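Local coordinates for protein 336aa long hypothetical dTDP-glucose 4,6-dehydratase (Pyrococcus horikoshii, PDB 2HUN) that binds NAD(+) and probably dehydrates dTDP-glucose to its 4-keto-6-deoxy form, at residues L251-I256 with Y298-G303; E189-K194 with R215-V220; S101-T106 with D159-G164; G61-Y66 with H81-S86. All coordinates share one frame; numbering follows the deposited sequence.

Interaction 1: L251-I256 with Y298-G303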
# COMPACT_ATOMS: atom_id res chain seq x y z
N LEU A 251 -24.95 18.55 9.55
CA LEU A 251 -25.93 19.56 9.92
C LEU A 251 -25.48 20.92 9.42
O LEU A 251 -26.28 21.69 8.90
CB LEU A 251 -26.11 19.62 11.44
CG LEU A 251 -27.06 20.72 11.93
CD1 LEU A 251 -28.40 20.63 11.22
CD2 LEU A 251 -27.24 20.61 13.44
N GLU A 252 -24.18 21.21 9.56
CA GLU A 252 -23.63 22.48 9.10
C GLU A 252 -23.81 22.63 7.60
O GLU A 252 -24.19 23.69 7.11
CB GLU A 252 -22.14 22.58 9.43
CG GLU A 252 -21.83 23.08 10.83
CD GLU A 252 -20.33 23.13 11.09
OE1 GLU A 252 -19.69 22.05 11.04
OE2 GLU A 252 -19.81 24.23 11.35
N VAL A 253 -23.51 21.55 6.87
CA VAL A 253 -23.64 21.55 5.42
C VAL A 253 -25.09 21.81 5.04
O VAL A 253 -25.38 22.68 4.23
CB VAL A 253 -23.17 20.20 4.83
CG1 VAL A 253 -23.44 20.16 3.33
CG2 VAL A 253 -21.67 20.01 5.09
N VAL A 254 -26.00 21.05 5.66
CA VAL A 254 -27.42 21.20 5.38
C VAL A 254 -27.93 22.61 5.68
O VAL A 254 -28.64 23.20 4.87
CB VAL A 254 -28.24 20.17 6.18
CG1 VAL A 254 -29.73 20.51 6.09
CG2 VAL A 254 -27.99 18.78 5.61
N LYS A 255 -27.57 23.17 6.83
CA LYS A 255 -28.01 24.52 7.18
C LYS A 255 -27.58 25.55 6.14
O LYS A 255 -28.33 26.47 5.82
CB LYS A 255 -27.47 24.94 8.55
CG LYS A 255 -28.29 24.47 9.74
CD LYS A 255 -27.70 24.97 11.06
CE LYS A 255 -28.34 24.29 12.26
NZ LYS A 255 -27.74 24.76 13.54
N ILE A 256 -26.37 25.40 5.61
CA ILE A 256 -25.86 26.33 4.61
C ILE A 256 -26.56 26.14 3.26
O ILE A 256 -26.86 27.12 2.57
CB ILE A 256 -24.32 26.17 4.46
CG1 ILE A 256 -23.64 26.70 5.72
CG2 ILE A 256 -23.83 26.90 3.23
CD1 ILE A 256 -22.14 26.51 5.76
N TYR A 298 -12.74 28.98 -4.74
CA TYR A 298 -14.09 29.22 -4.26
C TYR A 298 -14.21 28.93 -2.76
O TYR A 298 -13.56 28.03 -2.24
CB TYR A 298 -15.07 28.30 -4.99
CG TYR A 298 -14.96 28.34 -6.50
CD1 TYR A 298 -15.45 29.43 -7.23
CD2 TYR A 298 -14.37 27.29 -7.20
CE1 TYR A 298 -15.34 29.46 -8.62
CE2 TYR A 298 -14.26 27.32 -8.59
CZ TYR A 298 -14.74 28.40 -9.29
OH TYR A 298 -14.62 28.43 -10.66
N THR A 299 -15.05 29.71 -2.08
CA THR A 299 -15.28 29.48 -0.66
C THR A 299 -16.35 28.38 -0.63
O THR A 299 -16.88 28.03 -1.68
CB THR A 299 -15.85 30.73 0.05
OG1 THR A 299 -17.07 31.13 -0.58
CG2 THR A 299 -14.85 31.88 -0.03
N PHE A 300 -16.64 27.83 0.54
CA PHE A 300 -17.65 26.79 0.62
C PHE A 300 -18.99 27.33 0.12
O PHE A 300 -19.72 26.66 -0.61
CB PHE A 300 -17.79 26.28 2.05
CG PHE A 300 -18.74 25.12 2.20
CD1 PHE A 300 -18.46 23.91 1.58
CD2 PHE A 300 -19.90 25.25 2.94
CE1 PHE A 300 -19.34 22.83 1.70
CE2 PHE A 300 -20.79 24.18 3.06
CZ PHE A 300 -20.50 22.97 2.44
N ASP A 301 -19.31 28.56 0.52
CA ASP A 301 -20.55 29.22 0.12
C ASP A 301 -20.67 29.38 -1.39
O ASP A 301 -21.73 29.14 -1.97
CB ASP A 301 -20.66 30.60 0.78
CG ASP A 301 -21.33 30.55 2.13
OD1 ASP A 301 -20.92 29.73 2.98
OD2 ASP A 301 -22.27 31.34 2.35
N GLU A 302 -19.58 29.79 -2.02
CA GLU A 302 -19.58 29.98 -3.47
C GLU A 302 -19.73 28.63 -4.17
O GLU A 302 -20.45 28.51 -5.15
CB GLU A 302 -18.29 30.68 -3.92
CG GLU A 302 -18.15 32.10 -3.40
CD GLU A 302 -16.84 32.75 -3.80
OE1 GLU A 302 -15.78 32.15 -3.53
OE2 GLU A 302 -16.86 33.85 -4.39
N GLY A 303 -19.05 27.61 -3.65
CA GLY A 303 -19.11 26.29 -4.25
C GLY A 303 -20.47 25.64 -4.12
O GLY A 303 -20.91 24.94 -5.03
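Ile256 and Phe300 carry most of this helix-to-helix contact, and they meet through carbon alone. The CD1 methyl of Ile256 comes up to the edge of the Phe300 ring, close to its plane, 3.8 Å from Phe300 CE2 and equally near CD2 of the same ring. Farther round the ring, Val253 straddles the far end: its CG2 is 4.1 Å from Phe300 CZ and its CG1 4.2 Å from that same atom, the valine crossing the phenylalanine at about a right angle. The reach of the ring follows from its first torsion, for CG stands anti to the backbone nitrogen (chi1 -175°). Ile256 also uses its other branch, CG2, which lies 4.1 Å from Asp301 OD1. A methyl can offer that oxygen only van der Waals contact; the carboxylate's salt bridge goes to Arg259, through OD2.

In the second shell, the helix that bears Phe300 is fixed at its start by a capping box. Thr299 N donates to Glu302 OE1 over 2.9 Å, using the anti lone pair of that oxygen, and Glu302 N donates back to Thr299 OG1 over 3.2 Å. Both bonds are nearly straight, at 159° and 160°. The first turn that presents the ring is therefore closed from both directions.

Helix 250-260 and the start of helix 300-313 come together here over strand 247-248, whose Lys248 touches Val253, Ile256 and Phe300, while Tyr182 of strand 172-182 meets the phenylalanine ring and helix 191-200 covers Val253.

Interaction 2: E189-K194 with R215-V220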
# COMPACT_ATOMS: atom_id res chain seq x y z
N GLU A 189 -27.49 10.47 -4.53
CA GLU A 189 -27.56 10.02 -3.15
C GLU A 189 -26.45 10.55 -2.25
O GLU A 189 -26.48 10.33 -1.04
CB GLU A 189 -27.59 8.49 -3.07
CG GLU A 189 -26.33 7.79 -3.52
CD GLU A 189 -26.23 7.68 -5.02
OE1 GLU A 189 -27.28 7.61 -5.69
OE2 GLU A 189 -25.09 7.64 -5.54
N LYS A 190 -25.48 11.26 -2.82
CA LYS A 190 -24.41 11.83 -2.01
C LYS A 190 -25.03 12.99 -1.24
O LYS A 190 -25.91 13.67 -1.75
CB LYS A 190 -23.25 12.33 -2.88
CG LYS A 190 -22.44 11.24 -3.58
CD LYS A 190 -21.69 10.37 -2.57
CE LYS A 190 -20.83 9.33 -3.28
NZ LYS A 190 -20.05 8.51 -2.30
N LEU A 191 -24.57 13.21 -0.01
CA LEU A 191 -25.10 14.27 0.86
C LEU A 191 -25.58 15.59 0.26
O LEU A 191 -26.76 15.93 0.38
CB LEU A 191 -24.07 14.62 1.93
CG LEU A 191 -24.53 15.70 2.92
CD1 LEU A 191 -25.65 15.14 3.80
CD2 LEU A 191 -23.36 16.17 3.79
N ILE A 192 -24.68 16.33 -0.37
CA ILE A 192 -25.01 17.63 -0.93
C ILE A 192 -26.04 17.57 -2.06
O ILE A 192 -27.00 18.34 -2.07
CB ILE A 192 -23.72 18.37 -1.39
CG1 ILE A 192 -22.87 18.68 -0.14
CG2 ILE A 192 -24.05 19.65 -2.12
CD1 ILE A 192 -21.50 19.25 -0.43
N PRO A 193 -25.88 16.64 -3.02
CA PRO A 193 -26.87 16.55 -4.10
C PRO A 193 -28.23 16.14 -3.54
O PRO A 193 -29.26 16.73 -3.88
CB PRO A 193 -26.28 15.49 -5.02
CG PRO A 193 -24.80 15.66 -4.82
CD PRO A 193 -24.70 15.81 -3.32
N LYS A 194 -28.23 15.11 -2.70
CA LYS A 194 -29.47 14.62 -2.10
C LYS A 194 -30.19 15.75 -1.37
O LYS A 194 -31.41 15.91 -1.51
CB LYS A 194 -29.17 13.49 -1.11
CG LYS A 194 -30.41 12.90 -0.44
CD LYS A 194 -30.05 11.94 0.69
CE LYS A 194 -29.19 12.62 1.76
NZ LYS A 194 -29.76 13.92 2.25
N ARG A 215 -15.93 16.52 8.18
CA ARG A 215 -15.39 16.13 6.90
C ARG A 215 -15.03 17.43 6.20
O ARG A 215 -15.68 18.46 6.40
CB ARG A 215 -16.41 15.35 6.06
CG ARG A 215 -16.45 13.87 6.39
CD ARG A 215 -17.20 13.07 5.34
NE ARG A 215 -18.62 13.40 5.28
CZ ARG A 215 -19.51 12.74 4.54
NH1 ARG A 215 -19.11 11.71 3.81
NH2 ARG A 215 -20.79 13.09 4.55
N ASP A 216 -13.97 17.39 5.40
CA ASP A 216 -13.53 18.55 4.66
C ASP A 216 -14.24 18.50 3.30
O ASP A 216 -14.30 17.44 2.67
CB ASP A 216 -12.01 18.51 4.47
CG ASP A 216 -11.47 19.76 3.81
OD1 ASP A 216 -11.59 20.85 4.41
OD2 ASP A 216 -10.92 19.66 2.69
N TRP A 217 -14.78 19.63 2.87
CA TRP A 217 -15.47 19.68 1.59
C TRP A 217 -14.70 20.53 0.60
O TRP A 217 -14.36 21.68 0.87
CB TRP A 217 -16.89 20.21 1.78
CG TRP A 217 -17.72 19.27 2.60
CD1 TRP A 217 -17.92 19.31 3.96
CD2 TRP A 217 -18.36 18.06 2.15
NE1 TRP A 217 -18.64 18.21 4.37
CE2 TRP A 217 -18.92 17.43 3.28
CE3 TRP A 217 -18.50 17.46 0.89
CZ2 TRP A 217 -19.62 16.22 3.19
CZ3 TRP A 217 -19.20 16.25 0.80
CH2 TRP A 217 -19.75 15.65 1.95
N LEU A 218 -14.40 19.93 -0.54
CA LEU A 218 -13.64 20.60 -1.60
C LEU A 218 -14.45 20.68 -2.89
O LEU A 218 -14.85 19.65 -3.44
CB LEU A 218 -12.35 19.82 -1.84
CG LEU A 218 -11.39 20.24 -2.96
CD1 LEU A 218 -10.74 21.56 -2.61
CD2 LEU A 218 -10.33 19.16 -3.14
N TYR A 219 -14.68 21.90 -3.38
CA TYR A 219 -15.43 22.06 -4.64
C TYR A 219 -14.65 21.32 -5.73
O TYR A 219 -13.45 21.52 -5.87
CB TYR A 219 -15.59 23.53 -5.00
CG TYR A 219 -16.50 23.75 -6.19
CD1 TYR A 219 -17.81 23.27 -6.18
CD2 TYR A 219 -16.05 24.41 -7.34
CE1 TYR A 219 -18.65 23.42 -7.29
CE2 TYR A 219 -16.88 24.56 -8.45
CZ TYR A 219 -18.18 24.06 -8.42
OH TYR A 219 -18.98 24.18 -9.52
N VAL A 220 -15.34 20.48 -6.49
CA VAL A 220 -14.67 19.69 -7.52
C VAL A 220 -13.78 20.48 -8.48
O VAL A 220 -12.68 20.04 -8.81
CB VAL A 220 -15.69 18.85 -8.34
CG1 VAL A 220 -16.58 19.76 -9.20
CG2 VAL A 220 -14.95 17.83 -9.20
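Asp216 OD2, on the strand between the two residues that meet Leu191 and Ile192, is gripped by Thr179 OG1 and Ala244 N, while OD1 of the same carboxylate takes Glu246 N. Asp216 is thus held on the far side of strand 215-219, and by the alternation of the strand Arg215 and Trp217 point toward the first turn of helix 191-200. Ile192 CD1 rests 3.6 Å above the indole plane, displaced toward the rim, and is 3.7 Å from Trp217 CE3; the two side chains slide past each other in opposite directions. Leu191 crosses the indole at about a right angle and brings CD2 to 3.8 Å from Trp217 CZ2. With CG anti to its backbone nitrogen (chi1 -179°), Leu191 extends far enough for the same methyl to reach Arg215 NH2, at 4.1 Å.

The contact is a helix-on-sheet packing within the Rossmann-type fold: strand 215-219 runs parallel to strand 172-182 and antiparallel to strand 247-248. The Trp217 side chain is about 7 Å from the bound NAD.

On the other side of the indole plane from Ile192 lies the guanidinium group of Arg215. The arginine chain bends at chi3 (-66°), turning its end in beside the rim of the indole, so that Trp217 CH2 stands 3.8 Å over one face of the guanidinium, and NH2 makes a weak hydrogen bond to Asn250 OD1. Val253 of helix 250-260 touches Leu191, Ile192 and Trp217 alike.

Interaction 3: S101-T106 with D159-G164. With NAD (nicotinamide-adenine-dinucleotide), chain C.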
# COMPACT_ATOMS: atom_id res chain seq x y z
N SER A 101 -9.51 -3.40 -9.71
CA SER A 101 -9.50 -2.06 -10.30
C SER A 101 -8.49 -1.11 -9.65
O SER A 101 -7.79 -0.38 -10.35
CB SER A 101 -10.90 -1.43 -10.23
OG SER A 101 -11.81 -2.08 -11.10
N ASN A 102 -8.41 -1.12 -8.32
CA ASN A 102 -7.50 -0.21 -7.63
C ASN A 102 -6.04 -0.65 -7.63
O ASN A 102 -5.16 0.13 -7.99
CB ASN A 102 -7.98 0.03 -6.20
CG ASN A 102 -9.40 0.59 -6.15
OD1 ASN A 102 -9.91 1.08 -7.15
ND2 ASN A 102 -10.02 0.53 -4.98
N VAL A 103 -5.78 -1.89 -7.24
CA VAL A 103 -4.42 -2.39 -7.21
C VAL A 103 -3.93 -2.92 -8.55
O VAL A 103 -2.95 -2.40 -9.09
CB VAL A 103 -4.24 -3.51 -6.15
CG1 VAL A 103 -2.81 -4.03 -6.20
CG2 VAL A 103 -4.55 -2.96 -4.76
N ILE A 104 -4.59 -3.93 -9.11
CA ILE A 104 -4.16 -4.48 -10.39
C ILE A 104 -4.22 -3.42 -11.48
O ILE A 104 -3.33 -3.31 -12.31
CB ILE A 104 -5.02 -5.69 -10.82
CG1 ILE A 104 -5.00 -6.77 -9.73
CG2 ILE A 104 -4.50 -6.28 -12.13
CD1 ILE A 104 -3.62 -7.26 -9.38
N GLY A 105 -5.28 -2.62 -11.47
CA GLY A 105 -5.42 -1.58 -12.47
C GLY A 105 -4.28 -0.58 -12.44
O GLY A 105 -3.76 -0.20 -13.49
N THR A 106 -3.88 -0.15 -11.24
CA THR A 106 -2.79 0.81 -11.15
C THR A 106 -1.47 0.15 -11.56
O THR A 106 -0.65 0.77 -12.24
CB THR A 106 -2.70 1.39 -9.73
OG1 THR A 106 -3.93 2.05 -9.42
CG2 THR A 106 -1.55 2.40 -9.64
N ASP A 159 -1.04 3.34 -4.06
CA ASP A 159 -0.10 4.45 -3.84
C ASP A 159 1.32 3.90 -3.70
O ASP A 159 2.27 4.43 -4.29
CB ASP A 159 -0.45 5.24 -2.57
CG ASP A 159 -1.69 6.10 -2.72
OD1 ASP A 159 -2.33 6.03 -3.78
OD2 ASP A 159 -2.01 6.85 -1.77
N MET A 160 1.47 2.85 -2.90
CA MET A 160 2.78 2.26 -2.67
C MET A 160 3.45 1.78 -3.96
O MET A 160 4.66 1.96 -4.14
CB MET A 160 2.68 1.10 -1.66
CG MET A 160 2.23 1.51 -0.26
SD MET A 160 3.18 2.90 0.43
CE MET A 160 2.20 4.28 -0.02
N LEU A 161 2.67 1.16 -4.85
CA LEU A 161 3.23 0.67 -6.11
C LEU A 161 3.73 1.86 -6.92
O LEU A 161 4.82 1.80 -7.50
CB LEU A 161 2.18 -0.09 -6.93
CG LEU A 161 1.57 -1.34 -6.27
CD1 LEU A 161 0.61 -2.01 -7.24
CD2 LEU A 161 2.67 -2.29 -5.86
N VAL A 162 2.96 2.93 -6.96
CA VAL A 162 3.37 4.11 -7.71
C VAL A 162 4.70 4.67 -7.19
O VAL A 162 5.57 5.02 -7.97
CB VAL A 162 2.30 5.22 -7.66
CG1 VAL A 162 2.83 6.49 -8.30
CG2 VAL A 162 1.06 4.76 -8.39
N LEU A 163 4.85 4.75 -5.87
CA LEU A 163 6.08 5.26 -5.29
C LEU A 163 7.26 4.37 -5.68
O LEU A 163 8.32 4.86 -6.08
CB LEU A 163 5.96 5.32 -3.76
CG LEU A 163 4.96 6.35 -3.19
CD1 LEU A 163 4.87 6.21 -1.68
CD2 LEU A 163 5.41 7.74 -3.56
N GLY A 164 7.06 3.06 -5.60
CA GLY A 164 8.11 2.12 -5.93
C GLY A 164 8.52 2.10 -7.39
O GLY A 164 9.71 2.15 -7.71
PA NAD C . -16.79 7.60 -9.64
O1A NAD C . -17.23 6.37 -8.98
O2A NAD C . -17.78 8.68 -9.94
O5B NAD C . -16.13 7.18 -11.04
C5B NAD C . -15.08 6.21 -11.16
C4B NAD C . -14.89 6.05 -12.68
O4B NAD C . -13.81 5.14 -12.95
C3B NAD C . -16.17 5.45 -13.34
O3B NAD C . -16.50 6.18 -14.53
C2B NAD C . -15.79 3.98 -13.55
O2B NAD C . -16.46 3.29 -14.61
C1B NAD C . -14.27 4.07 -13.77
N9A NAD C . -13.54 2.84 -13.40
C8A NAD C . -13.56 2.16 -12.24
N7A NAD C . -12.75 1.11 -12.32
C5A NAD C . -12.20 1.10 -13.53
C6A NAD C . -11.28 0.25 -14.21
N6A NAD C . -10.75 -0.83 -13.66
N1A NAD C . -10.94 0.59 -15.54
C2A NAD C . -11.50 1.72 -16.15
N3A NAD C . -12.37 2.52 -15.51
C4A NAD C . -12.70 2.21 -14.23
O3 NAD C . -15.78 8.26 -8.60
PN NAD C . -14.93 9.59 -8.51
O1N NAD C . -15.46 10.20 -7.25
O2N NAD C . -15.07 10.43 -9.72
O5D NAD C . -13.43 9.10 -8.17
C5D NAD C . -12.28 9.43 -8.96
C4D NAD C . -11.01 9.17 -8.11
O4D NAD C . -10.88 10.15 -7.07
C3D NAD C . -11.00 7.78 -7.46
O3D NAD C . -9.67 7.22 -7.61
C2D NAD C . -11.34 8.08 -5.97
O2D NAD C . -10.74 7.10 -5.13
C1D NAD C . -10.77 9.48 -5.80
N1N NAD C . -11.43 10.30 -4.76
C2N NAD C . -12.78 10.76 -4.89
C3N NAD C . -13.33 11.55 -3.86
C7N NAD C . -14.77 12.09 -3.94
O7N NAD C . -15.14 12.92 -3.10
N7N NAD C . -15.58 11.68 -4.91
C4N NAD C . -12.55 11.88 -2.72
C5N NAD C . -11.22 11.41 -2.61
C6N NAD C . -10.65 10.62 -3.63
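Thr106 of helix 96-116 meets Val162 of helix 150-168, and its branches do different work from the same CB. From CB, the CG2 methyl, anti to the backbone nitrogen, meets Val162 CG2 at 3.7 Å, the two side chains crossing at about a right angle. The other branch, OG1 (chi1 -60°), turns back along its own helix and donates to Asn102 O over 2.7 Å, in the carbonyl plane (C=O...donor angle 159°). OG1 is also hydrogen-bonded to His81 NE2; because its own proton goes to Asn102 O, the histidine is probably the donor there. A valine in place of Thr106 would keep a methyl against Val162 but would probably leave Asn102 O and His81 NE2 without this shared partner.

One turn earlier the packing is looser. Leu161 CD1 lies 4.1 Å from Val103 CG1 and 4.0 Å from Val103 O, so the leucine tip sits on both side chain and backbone of the valine. Segment 101-106 also touches the cofactor: N6A of NAD donates to Ser101 OG over 3.0 Å at 161°, with Lys37 NZ a second partner of that hydroxyl.

Helices 96-116 and 150-168 lie at the subunit interface, where Val103 and Ile104 pack on their counterparts in the second subunit, consistent with the helix-bundle dimer of extended short-chain dehydrogenases. Thus the side chains of the two segments meet through carbon, Asn102 ND2 bonds Thr154 of the partner helix, and the hydroxyls of Ser101 and Thr106 look toward the adenine and His81 at the end of strand 78-81.

Interaction 4: G61-Y66 with H81-S86. With NAD (nicotinamide-adenine-dinucleotide), chain C.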
# COMPACT_ATOMS: atom_id res chain seq x y z
N GLY A 61 -12.97 0.47 -21.86
CA GLY A 61 -12.07 -0.60 -21.48
C GLY A 61 -11.62 -0.49 -20.03
O GLY A 61 -11.86 0.52 -19.37
N ASP A 62 -10.95 -1.54 -19.56
CA ASP A 62 -10.46 -1.64 -18.19
C ASP A 62 -8.96 -1.30 -18.14
O ASP A 62 -8.18 -1.85 -18.91
CB ASP A 62 -10.68 -3.07 -17.71
CG ASP A 62 -10.32 -3.27 -16.25
OD1 ASP A 62 -9.57 -2.45 -15.69
OD2 ASP A 62 -10.78 -4.27 -15.68
N VAL A 63 -8.56 -0.40 -17.24
CA VAL A 63 -7.15 -0.03 -17.13
C VAL A 63 -6.30 -1.27 -16.83
O VAL A 63 -5.08 -1.25 -16.99
CB VAL A 63 -6.91 1.02 -16.01
CG1 VAL A 63 -7.48 2.36 -16.42
CG2 VAL A 63 -7.53 0.55 -14.70
N ALA A 64 -6.96 -2.33 -16.38
CA ALA A 64 -6.28 -3.58 -16.06
C ALA A 64 -6.05 -4.42 -17.31
O ALA A 64 -5.50 -5.52 -17.24
CB ALA A 64 -7.10 -4.37 -15.05
N ASP A 65 -6.47 -3.90 -18.46
CA ASP A 65 -6.32 -4.59 -19.74
C ASP A 65 -5.02 -4.09 -20.35
O ASP A 65 -5.01 -3.12 -21.10
CB ASP A 65 -7.49 -4.23 -20.67
CG ASP A 65 -7.47 -5.01 -21.98
OD1 ASP A 65 -6.40 -5.54 -22.35
OD2 ASP A 65 -8.52 -5.07 -22.64
N TYR A 66 -3.91 -4.76 -20.02
CA TYR A 66 -2.61 -4.33 -20.52
C TYR A 66 -2.54 -4.08 -22.02
O TYR A 66 -2.11 -3.01 -22.44
CB TYR A 66 -1.51 -5.34 -20.13
CG TYR A 66 -0.13 -4.79 -20.43
CD1 TYR A 66 0.38 -3.72 -19.70
CD2 TYR A 66 0.61 -5.27 -21.51
CE1 TYR A 66 1.60 -3.13 -20.04
CE2 TYR A 66 1.83 -4.69 -21.86
CZ TYR A 66 2.31 -3.62 -21.13
OH TYR A 66 3.49 -3.02 -21.49
N HIS A 81 -4.79 9.52 -13.71
CA HIS A 81 -5.41 8.26 -13.23
C HIS A 81 -6.56 8.46 -12.20
O HIS A 81 -6.35 8.50 -11.00
CB HIS A 81 -4.31 7.39 -12.62
CG HIS A 81 -4.84 6.00 -12.40
ND1 HIS A 81 -5.64 5.35 -13.28
CD2 HIS A 81 -4.61 5.15 -11.31
CE1 HIS A 81 -5.89 4.14 -12.73
NE2 HIS A 81 -5.28 4.00 -11.55
N LEU A 82 -7.81 8.52 -12.64
CA LEU A 82 -8.94 8.66 -11.73
C LEU A 82 -9.72 7.36 -11.55
O LEU A 82 -10.47 7.21 -10.59
CB LEU A 82 -9.88 9.76 -12.21
CG LEU A 82 -9.26 11.16 -12.15
CD1 LEU A 82 -9.52 11.90 -13.46
CD2 LEU A 82 -9.84 11.91 -10.98
N ALA A 83 -9.55 6.42 -12.48
CA ALA A 83 -10.26 5.15 -12.43
C ALA A 83 -10.07 4.35 -11.13
O ALA A 83 -8.94 4.07 -10.72
CB ALA A 83 -9.87 4.29 -13.62
N ALA A 84 -11.18 3.97 -10.52
CA ALA A 84 -11.15 3.19 -9.28
C ALA A 84 -12.56 2.81 -8.85
O ALA A 84 -13.53 3.42 -9.29
CB ALA A 84 -10.48 4.02 -8.17
N GLU A 85 -12.64 1.80 -7.99
CA GLU A 85 -13.90 1.34 -7.40
C GLU A 85 -13.84 2.02 -6.02
O GLU A 85 -12.85 1.83 -5.29
CB GLU A 85 -13.89 -0.18 -7.23
CG GLU A 85 -14.18 -0.97 -8.50
CD GLU A 85 -15.63 -0.84 -8.96
OE1 GLU A 85 -16.51 -0.55 -8.11
OE2 GLU A 85 -15.90 -1.05 -10.15
N SER A 86 -14.86 2.79 -5.67
CA SER A 86 -14.80 3.53 -4.40
C SER A 86 -15.95 3.41 -3.42
O SER A 86 -16.07 4.22 -2.50
CB SER A 86 -14.60 5.01 -4.71
OG SER A 86 -15.70 5.50 -5.47
PA NAD C . -16.79 7.60 -9.64
O1A NAD C . -17.23 6.37 -8.98
O2A NAD C . -17.78 8.68 -9.94
O5B NAD C . -16.13 7.18 -11.04
C5B NAD C . -15.08 6.21 -11.16
C4B NAD C . -14.89 6.05 -12.68
O4B NAD C . -13.81 5.14 -12.95
C3B NAD C . -16.17 5.45 -13.34
O3B NAD C . -16.50 6.18 -14.53
C2B NAD C . -15.79 3.98 -13.55
O2B NAD C . -16.46 3.29 -14.61
C1B NAD C . -14.27 4.07 -13.77
N9A NAD C . -13.54 2.84 -13.40
C8A NAD C . -13.56 2.16 -12.24
N7A NAD C . -12.75 1.11 -12.32
C5A NAD C . -12.20 1.10 -13.53
C6A NAD C . -11.28 0.25 -14.21
N6A NAD C . -10.75 -0.83 -13.66
N1A NAD C . -10.94 0.59 -15.54
C2A NAD C . -11.50 1.72 -16.15
N3A NAD C . -12.37 2.52 -15.51
C4A NAD C . -12.70 2.21 -14.23
O3 NAD C . -15.78 8.26 -8.60
PN NAD C . -14.93 9.59 -8.51
O1N NAD C . -15.46 10.20 -7.25
O2N NAD C . -15.07 10.43 -9.72
O5D NAD C . -13.43 9.10 -8.17
C5D NAD C . -12.28 9.43 -8.96
C4D NAD C . -11.01 9.17 -8.11
O4D NAD C . -10.88 10.15 -7.07
C3D NAD C . -11.00 7.78 -7.46
O3D NAD C . -9.67 7.22 -7.61
C2D NAD C . -11.34 8.08 -5.97
O2D NAD C . -10.74 7.10 -5.13
C1D NAD C . -10.77 9.48 -5.80
N1N NAD C . -11.43 10.30 -4.76
C2N NAD C . -12.78 10.76 -4.89
C3N NAD C . -13.33 11.55 -3.86
C7N NAD C . -14.77 12.09 -3.94
O7N NAD C . -15.14 12.92 -3.10
N7N NAD C . -15.58 11.68 -4.91
C4N NAD C . -12.55 11.88 -2.72
C5N NAD C . -11.22 11.41 -2.61
C6N NAD C . -10.65 10.62 -3.63
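Val63 and Ala83 meet loosely: Val63 CG1 stands 4.2 Å from Ala83 CB and 4.4 Å from His81 CE1, at the edge of the imidazole. The close packing is instead on the adenine of NAD, which both loops hold. Ala83 CB lies 3.6 Å from C4A of the cofactor, and Val63 CG2 is 3.5 Å from its N1A. In this Rossmann dinucleotide site segment 61-66 reads the adenine edge by two bonds: Val63 N donates to N1A of NAD over 3.1 Å at 167°, and N6A of NAD donates to Asp62 OD1 over 2.9 Å. The aspartate extends to that edge because CG is anti to its backbone nitrogen (chi1 -175°), and OD2 is held by His100 NE2. With an alanine at Asp62, the adenine amino group and His100 would probably each lose an acceptor. Toward the partly exposed end, Ser86 OG only approaches O1A of NAD, at 3.9 Å.

Between these limits Leu82 O accepts from hydroxyl O3D of the nicotinamide ribose. The two loops follow parallel strands 56-60 and 78-81 of the sheet, with strand 5-9 beside the latter giving Thr9, which touches Val63 and bonds His81 ND1, and helix 96-116 alongside.

Overall arrangement
Along the chain the contacts come in the order interaction 4, 3, 2, 1, each closing before the next opens. They form two pairs on opposite sides of the chain's centre. Interactions 3 and 4, with centres 11 Å apart, share NAD and are joined by Asn102 OD1 to Glu85 N at 2.9 Å, a probable hydrogen bond; they connect the adenine-binding loops to the dimer-interface helices. Interactions 1 and 2, with centres 9 Å apart, meet through Phe300 CE1 and Trp217 CB at 3.6 Å, packing helices 191-200, 250-260 and 300-313 near strand 215-219. Interactions 2 and 4 approach to about 6 Å between nearest atoms without touching. The mixed sheet spans the pairs, giving strand 215-219 to interaction 2 and leading into interaction 4.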